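Local coordinates for gluconate kinase (Lactobacillus acidophilus, PDB 3LL3) that phosphorylates D-xylulose with ATP as a xylulose kinase of the FGGY carbohydrate kinase family, at the 1-deoxy-D-xylulose-5-phosphate site and the interface of chains A and B. Sequence-based numbering; all coordinates share one arbitrary frame. Chains: chain A/B, Gluconate kinase.

Contact 1, where a sugar phosphate is held in chain A, and contact 2, on the two-fold interface of chains A and B, lie about 25 Å apart between the centres of their C-alpha atoms and share no residue. Sequence nonetheless joins them. A:Asn297 of contact 1 closely precedes helix 300-311, whose far end carries A:Leu310 into contact 2, and A:Ala350 comes shortly before strand 354-359, which pairs with its twin across the interface. Helix 300-311 starts with residues of the ATP pocket, so the dimer, if it forms in solution, could steady elements lining the active site; the structure alone does not show any coupling.

Contact 1: the 1-deoxy-D-xylulose-5-phosphate site. Residues chain A 129, 297, 341-344, 350. With DXP (1-deoxy-D-xylulose-5-phosphate), chain C.
The phosphate of DXP is gripped from several directions while its sugar end lies beside the backbone of A:Gly341 and A:Ala350. A:His129 points NE2 at the phosphate oxygen DXP O2P, 3.0 Å away and close to the ring plane; CG anti to the backbone N (chi1 -164°) directs the imidazole there. A:Asn297 ND2 donates to DXP O3P at 2.9 Å, nearly in its own amide plane. Water 1 clips O2P and O3P together and ties them to the carbonyl O of A:Glu343. Farther along, the O4 hydroxyl of DXP lies 2.9 Å from the carbonyl O of A:Ala350, a hydrogen bond the hydroxyl can donate, and A:Gly341 borders the O5 ester. A:Arg344 NE lies 3.8 Å from DXP O1P, a long salt bridge, and CD sits over one face of the A:His129 ring.

The second shell fixes the amide. A:Arg344, its chain bent at chi3 (-67°), grips A:Asn297 OD1 side-on in the guanidinium plane: NE at 2.7 Å on a carbonyl lone pair, NH2 nearly along the C=O axis. This settles which end of the amide is oxygen and turns ND2 to the phosphate. A:Glu343 OE1 accepts the A:Asn297 backbone N through its syn lone pair, at 2.8 Å, and the A:Arg344 N through its anti lone pair. An alanine in place of A:Asn297 would remove the phosphate donor and the OD1 acceptor, and would probably leave the guanidinium less firmly placed. The A:Arg344 guanidinium, though distant, would probably favour the anionic phosphate. DXP resembles the product xylulose 5-phosphate without its 1-hydroxyl; A:Arg344 also lines the D-xylulose pocket, so the site may mark where a phosphorylated sugar rests at the active-site cleft.

Contact 2: the interface of chains A and B. Residues chain A 310, 356, 359, 363-365, 368; chain B 305, 309-310, 356, 368.
An antiparallel beta bridge between the strands 354-359 of the two chains runs through this patch of a two-fold symmetric interface. The backbone N of A:Phe356 donates to B:Phe356 O at 2.9 Å, and the reciprocal bond matches it, both donors lying in the carbonyl plane. Within each chain the selenomethionine at 368 sets its CE methyl over the centre of the Phe356 ring, 3.6 Å above the plane for A:Met368 and A:Phe356.

B:Trp305, with CG anti to the backbone N (chi1 170°), presents its indole edge to chain A. B:Trp305 NE1 donates a hydrogen bond to A:His363 O at 2.9 Å; the oxygen lies in the indole plane, but the N-H meets it from above the carbonyl plane. The A:Leu359 side chain crosses that of B:Trp305 at about a right angle, its methyls at the benzo end, with A:Leu359 CD1 3.9 Å from B:Trp305 CH2; CD1 also touches the B:Phe356 rim at CD2. B:Thr309 is held by OG1, bonded to B:Trp305 O and above one indole face. B:Thr309 CG2, anti to the backbone N, meets A:Met368 SE at 3.7 Å and packs against A:Gln364.

A:Lys365, bent at chi2 and chi3, reaches NZ to carbonyls from both chains: A:Leu310 O at 2.6 Å, nearly along the C=O axis, and B:Leu310 O at 2.7 Å, with a weak bond to B:Thr309 O. Its ammonium group would probably offset the negative ends of two helix dipoles.

In the fold, helices 300-311 of A and 300-310 of B end here, the B helix against the start of helix 365-388 of A and beside A:Leu359 at the end of strand 354-359; this pairing may or may not be the biological dimer.

Contact 1: the 1-deoxy-D-xylulose-5-phosphate site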
ATOM      1  N   HIS A 129      11.716 -12.940  21.265  1.00 22.69           N
ATOM      2  CA  HIS A 129      10.438 -13.417  20.765  1.00 24.93           C
ATOM      3  C   HIS A 129       9.857 -14.466  21.693  1.00 25.34           C
ATOM      4  O   HIS A 129      10.599 -15.289  22.216  1.00 25.91           O
ATOM      5  CB  HIS A 129      10.623 -14.026  19.366  1.00 24.06           C
ATOM      6  CG  HIS A 129       9.337 -14.203  18.620  1.00 27.25           C
ATOM      7  ND1 HIS A 129       8.524 -15.305  18.787  1.00 26.28           N
ATOM      8  CD2 HIS A 129       8.707 -13.401  17.724  1.00 27.50           C
ATOM      9  CE1 HIS A 129       7.463 -15.186  18.010  1.00 28.26           C
ATOM     10  NE2 HIS A 129       7.545 -14.036  17.360  1.00 27.17           N
ATOM     11  N   ASN A 297       7.944 -15.200   8.337  1.00 22.56           N
ATOM     12  CA  ASN A 297       6.557 -15.671   8.265  1.00 27.44           C
ATOM     13  C   ASN A 297       5.987 -15.619   6.848  1.00 24.48           C
ATOM     14  O   ASN A 297       5.290 -16.542   6.404  1.00 21.63           O
ATOM     15  CB  ASN A 297       5.633 -14.844   9.171  1.00 26.25           C
ATOM     16  CG  ASN A 297       6.050 -14.872  10.643  1.00 28.63           C
ATOM     17  OD1 ASN A 297       6.748 -15.784  11.090  1.00 27.33           O
ATOM     18  ND2 ASN A 297       5.597 -13.868  11.405  1.00 28.90           N
ATOM     19  N   GLY A 341       1.143 -11.285   8.140  1.00 25.20           N
ATOM     20  CA  GLY A 341       0.929 -11.887   9.457  1.00 26.23           C
ATOM     21  C   GLY A 341       1.832 -11.388  10.575  1.00 27.26           C
ATOM     22  O   GLY A 341       2.260 -12.174  11.417  1.00 32.36           O
ATOM     23  N   GLY A 342       2.126 -10.090  10.606  1.00 24.64           N
ATOM     24  CA  GLY A 342       3.219  -9.617  11.438  1.00 26.14           C
ATOM     25  C   GLY A 342       4.482 -10.254  10.879  1.00 25.92           C
ATOM     26  O   GLY A 342       4.412 -10.992   9.881  1.00 26.95           O
ATOM     27  N   GLU A 343       5.637  -9.995  11.479  1.00 24.88           N
ATOM     28  CA  GLU A 343       6.865 -10.584  10.939  1.00 24.13           C
ATOM     29  C   GLU A 343       7.928 -10.851  11.995  1.00 25.83           C
ATOM     30  O   GLU A 343       8.087 -10.066  12.943  1.00 26.59           O
ATOM     31  CB  GLU A 343       7.438  -9.685   9.826  1.00 22.31           C
ATOM     32  CG  GLU A 343       8.617 -10.287   9.070  1.00 24.27           C
ATOM     33  CD  GLU A 343       8.324 -11.692   8.576  1.00 24.61           C
ATOM     34  OE1 GLU A 343       8.353 -12.652   9.395  1.00 26.05           O
ATOM     35  OE2 GLU A 343       8.069 -11.838   7.365  1.00 24.70           O
ATOM     36  N   ARG A 344       8.645 -11.963  11.840  1.00 22.75           N
ATOM     37  CA  ARG A 344       9.833 -12.208  12.636  1.00 23.77           C
ATOM     38  C   ARG A 344      11.015 -11.575  11.891  1.00 23.92           C
ATOM     39  O   ARG A 344      11.015 -10.367  11.703  1.00 24.42           O
ATOM     40  CB  ARG A 344       9.981 -13.704  12.976  1.00 23.62           C
ATOM     41  CG  ARG A 344       8.977 -14.113  14.069  1.00 26.64           C
ATOM     42  CD  ARG A 344       8.927 -15.617  14.355  1.00 28.16           C
ATOM     43  NE  ARG A 344       8.385 -16.347  13.218  1.00 28.50           N
ATOM     44  CZ  ARG A 344       8.663 -17.619  12.943  1.00 33.72           C
ATOM     45  NH1 ARG A 344       9.475 -18.308  13.732  1.00 32.07           N
ATOM     46  NH2 ARG A 344       8.135 -18.200  11.868  1.00 33.06           N
ATOM     47  N   ALA A 350       5.573  -8.038  15.658  1.00 26.44           N
ATOM     48  CA  ALA A 350       4.397  -8.885  15.555  1.00 27.97           C
ATOM     49  C   ALA A 350       3.165  -8.112  15.101  1.00 26.53           C
ATOM     50  O   ALA A 350       2.177  -8.709  14.721  1.00 30.40           O
ATOM     51  CB  ALA A 350       4.120  -9.565  16.884  1.00 34.16           C
TER
HETATM   52  C1  DXP C3264      -1.206 -11.153  16.824  1.00 59.86           C
HETATM   53  C2  DXP C3264      -1.301 -11.826  15.423  1.00 59.91           C
HETATM   54  C3  DXP C3264      -0.466 -13.114  15.214  1.00 57.87           C
HETATM   55  C4  DXP C3264       1.003 -12.779  15.546  1.00 53.51           C
HETATM   56  C5  DXP C3264       2.222 -13.617  15.089  1.00 50.11           C
HETATM   57  O2  DXP C3264      -1.673 -11.191  14.493  1.00 60.88           O
HETATM   58  O3  DXP C3264      -0.761 -13.715  14.015  1.00 58.94           O
HETATM   59  O4  DXP C3264       1.179 -11.411  15.352  1.00 55.17           O
HETATM   60  O5  DXP C3264       3.311 -12.929  14.533  1.00 50.30           O
HETATM   61  P   DXP C3264       4.925 -13.156  14.854  1.00 42.23           P
HETATM   62  O2P DXP C3264       5.315 -12.385  16.192  1.00 38.55           O
HETATM   63  O1P DXP C3264       5.281 -14.716  14.753  1.00 36.74           O
HETATM   64  O3P DXP C3264       5.715 -12.448  13.921  1.00 38.57           O
HETATM   65  O   HOH W   1       7.680 -10.913  15.666  1.00 28.69           O

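Contact 2: the interface of chains A and B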
ATOM      1  N   LEU A 310      -6.192 -10.768  -5.226  1.00 32.80           N
ATOM      2  CA  LEU A 310      -6.001  -9.942  -6.410  1.00 34.98           C
ATOM      3  C   LEU A 310      -6.839 -10.482  -7.551  1.00 36.69           C
ATOM      4  O   LEU A 310      -7.279  -9.718  -8.394  1.00 37.17           O
ATOM      5  CB  LEU A 310      -4.528  -9.858  -6.831  1.00 33.28           C
ATOM      6  CG  LEU A 310      -3.663  -8.885  -6.029  1.00 35.26           C
ATOM      7  CD1 LEU A 310      -3.843  -9.192  -4.576  1.00 40.17           C
ATOM      8  CD2 LEU A 310      -2.194  -8.968  -6.381  1.00 29.19           C
ATOM      9  N   PHE A 356       0.925  -1.912  -0.198  1.00 18.62           N
ATOM     10  CA  PHE A 356       1.378  -1.567  -1.541  1.00 21.60           C
ATOM     11  C   PHE A 356       1.672  -0.089  -1.503  1.00 22.57           C
ATOM     12  O   PHE A 356       0.772   0.686  -1.204  1.00 23.96           O
ATOM     13  CB  PHE A 356       0.278  -1.783  -2.592  1.00 21.01           C
ATOM     14  CG  PHE A 356       0.051  -3.228  -2.972  1.00 21.90           C
ATOM     15  CD1 PHE A 356       0.845  -3.839  -3.937  1.00 21.18           C
ATOM     16  CD2 PHE A 356      -0.978  -3.958  -2.390  1.00 20.43           C
ATOM     17  CE1 PHE A 356       0.628  -5.161  -4.311  1.00 22.43           C
ATOM     18  CE2 PHE A 356      -1.204  -5.291  -2.746  1.00 21.92           C
ATOM     19  CZ  PHE A 356      -0.392  -5.902  -3.693  1.00 23.14           C
ATOM     20  N   LEU A 359       1.587   3.485  -6.048  1.00 25.08           N
ATOM     21  CA  LEU A 359       0.627   3.235  -7.115  1.00 24.75           C
ATOM     22  C   LEU A 359       0.357   4.478  -7.983  1.00 27.25           C
ATOM     23  O   LEU A 359       0.398   5.621  -7.517  1.00 27.79           O
ATOM     24  CB  LEU A 359      -0.697   2.715  -6.558  1.00 26.47           C
ATOM     25  CG  LEU A 359      -0.793   1.328  -5.921  1.00 25.14           C
ATOM     26  CD1 LEU A 359      -2.048   1.250  -5.065  1.00 22.14           C
ATOM     27  CD2 LEU A 359      -0.802   0.234  -6.995  1.00 26.20           C
ATOM     28  N   HIS A 363       0.035   1.315 -12.936  1.00 31.30           N
ATOM     29  CA  HIS A 363       0.063   0.022 -12.254  1.00 29.26           C
ATOM     30  C   HIS A 363      -1.245  -0.727 -12.393  1.00 30.99           C
ATOM     31  O   HIS A 363      -2.225  -0.417 -11.710  1.00 32.80           O
ATOM     32  CB  HIS A 363       0.430   0.186 -10.786  1.00 28.88           C
ATOM     33  CG  HIS A 363       1.774   0.803 -10.580  1.00 29.43           C
ATOM     34  ND1 HIS A 363       1.940   2.145 -10.321  1.00 27.58           N
ATOM     35  CD2 HIS A 363       3.017   0.267 -10.628  1.00 27.62           C
ATOM     36  CE1 HIS A 363       3.229   2.411 -10.210  1.00 30.33           C
ATOM     37  NE2 HIS A 363       3.907   1.289 -10.390  1.00 28.47           N
ATOM     38  N   GLN A 364      -1.246  -1.728 -13.268  1.00 28.89           N
ATOM     39  CA  GLN A 364      -2.420  -2.554 -13.489  1.00 30.15           C
ATOM     40  C   GLN A 364      -2.238  -3.886 -12.762  1.00 28.59           C
ATOM     41  O   GLN A 364      -1.309  -4.020 -11.975  1.00 27.38           O
ATOM     42  CB  GLN A 364      -2.647  -2.736 -14.990  1.00 32.07           C
ATOM     43  CG  GLN A 364      -2.941  -1.414 -15.698  1.00 32.35           C
ATOM     44  CD  GLN A 364      -2.870  -1.534 -17.206  1.00 41.65           C
ATOM     45  OE1 GLN A 364      -3.605  -2.310 -17.812  1.00 41.54           O
ATOM     46  NE2 GLN A 364      -1.975  -0.764 -17.822  1.00 42.02           N
ATOM     47  N   LYS A 365      -3.101  -4.866 -13.014  1.00 27.36           N
ATOM     48  CA  LYS A 365      -2.995  -6.138 -12.298  1.00 26.18           C
ATOM     49  C   LYS A 365      -1.598  -6.778 -12.362  1.00 27.26           C
ATOM     50  O   LYS A 365      -1.096  -7.263 -11.355  1.00 26.90           O
ATOM     51  CB  LYS A 365      -4.057  -7.138 -12.754  1.00 30.78           C
ATOM     52  CG  LYS A 365      -4.149  -8.393 -11.858  1.00 34.11           C
ATOM     53  CD  LYS A 365      -5.201  -8.215 -10.773  1.00 35.55           C
ATOM     54  CE  LYS A 365      -6.591  -8.285 -11.416  1.00 38.51           C
ATOM     55  NZ  LYS A 365      -7.692  -8.217 -10.424  1.00 37.17           N
HETATM   56  N   MSE A 368       0.764  -5.255  -9.831  1.00 24.53           N
HETATM   57  CA  MSE A 368       0.477  -5.600  -8.439  1.00 25.96           C
HETATM   58  C   MSE A 368       0.855  -7.029  -8.141  1.00 25.16           C
HETATM   59  O   MSE A 368       1.420  -7.295  -7.091  1.00 23.04           O
HETATM   60  CB  MSE A 368      -0.973  -5.341  -8.065  1.00 24.17           C
HETATM   61  CG  MSE A 368      -1.304  -3.840  -8.213  1.00 30.75           C
HETATM   62 SE   MSE A 368      -3.080  -3.413  -7.577  1.00 45.16          SE
HETATM   63  CE  MSE A 368      -2.767  -3.506  -5.630  1.00 25.40           C
TER
ATOM     64  N   TRP B 305      -9.901   3.349 -12.150  1.00 29.36           N
ATOM     65  CA  TRP B 305      -8.674   2.560 -12.077  1.00 28.43           C
ATOM     66  C   TRP B 305      -8.875   1.274 -11.272  1.00 28.78           C
ATOM     67  O   TRP B 305      -8.534   0.176 -11.736  1.00 29.59           O
ATOM     68  CB  TRP B 305      -7.546   3.364 -11.448  1.00 27.64           C
ATOM     69  CG  TRP B 305      -6.369   2.510 -11.153  1.00 29.47           C
ATOM     70  CD1 TRP B 305      -5.421   2.094 -12.039  1.00 30.23           C
ATOM     71  CD2 TRP B 305      -6.015   1.940  -9.887  1.00 26.76           C
ATOM     72  NE1 TRP B 305      -4.488   1.308 -11.397  1.00 29.89           N
ATOM     73  CE2 TRP B 305      -4.834   1.192 -10.080  1.00 28.56           C
ATOM     74  CE3 TRP B 305      -6.577   1.997  -8.609  1.00 27.49           C
ATOM     75  CZ2 TRP B 305      -4.207   0.505  -9.041  1.00 27.71           C
ATOM     76  CZ3 TRP B 305      -5.961   1.314  -7.583  1.00 27.86           C
ATOM     77  CH2 TRP B 305      -4.783   0.573  -7.803  1.00 28.38           C
ATOM     78  N   THR B 309      -8.533  -2.583 -12.262  1.00 32.03           N
ATOM     79  CA  THR B 309      -7.294  -3.175 -11.790  1.00 32.51           C
ATOM     80  C   THR B 309      -7.562  -4.227 -10.725  1.00 33.94           C
ATOM     81  O   THR B 309      -7.001  -5.314 -10.755  1.00 33.26           O
ATOM     82  CB  THR B 309      -6.371  -2.094 -11.213  1.00 32.02           C
ATOM     83  OG1 THR B 309      -5.949  -1.230 -12.264  1.00 33.23           O
ATOM     84  CG2 THR B 309      -5.141  -2.715 -10.531  1.00 31.85           C
ATOM     85  N   LEU B 310      -8.427  -3.894  -9.777  1.00 33.91           N
ATOM     86  CA  LEU B 310      -8.778  -4.827  -8.716  1.00 32.82           C
ATOM     87  C   LEU B 310      -9.623  -5.978  -9.273  1.00 33.97           C
ATOM     88  O   LEU B 310      -9.538  -7.093  -8.787  1.00 32.54           O
ATOM     89  CB  LEU B 310      -9.507  -4.091  -7.581  1.00 32.77           C
ATOM     90  CG  LEU B 310      -8.782  -3.747  -6.268  1.00 34.06           C
ATOM     91  CD1 LEU B 310      -7.255  -3.610  -6.394  1.00 25.61           C
ATOM     92  CD2 LEU B 310      -9.397  -2.501  -5.638  1.00 30.74           C
ATOM     93  N   PHE B 356      -2.036   1.189  -0.482  1.00 22.30           N
ATOM     94  CA  PHE B 356      -2.852   0.472   0.490  1.00 21.44           C
ATOM     95  C   PHE B 356      -1.926   0.198   1.664  1.00 23.63           C
ATOM     96  O   PHE B 356      -0.858  -0.388   1.463  1.00 22.22           O
ATOM     97  CB  PHE B 356      -3.307  -0.868  -0.076  1.00 21.25           C
ATOM     98  CG  PHE B 356      -4.387  -0.780  -1.123  1.00 22.72           C
ATOM     99  CD1 PHE B 356      -5.726  -0.761  -0.762  1.00 24.95           C
ATOM    100  CD2 PHE B 356      -4.067  -0.797  -2.464  1.00 21.50           C
ATOM    101  CE1 PHE B 356      -6.729  -0.726  -1.734  1.00 24.04           C
ATOM    102  CE2 PHE B 356      -5.059  -0.763  -3.445  1.00 24.59           C
ATOM    103  CZ  PHE B 356      -6.392  -0.728  -3.076  1.00 24.60           C
HETATM  104  N   MSE B 368     -10.545  -4.343   0.057  1.00 24.98           N
HETATM  105  CA  MSE B 368      -9.708  -3.505  -0.793  1.00 23.96           C
HETATM  106  C   MSE B 368     -10.587  -2.603  -1.661  1.00 25.30           C
HETATM  107  O   MSE B 368     -10.323  -1.409  -1.777  1.00 23.25           O
HETATM  108  CB  MSE B 368      -8.771  -4.343  -1.659  1.00 24.41           C
HETATM  109  CG  MSE B 368      -7.729  -5.127  -0.830  1.00 24.91           C
HETATM  110 SE   MSE B 368      -6.380  -5.979  -1.954  1.00 44.86          SE
HETATM  111  CE  MSE B 368      -5.308  -4.372  -2.394  1.00 25.86           C
TER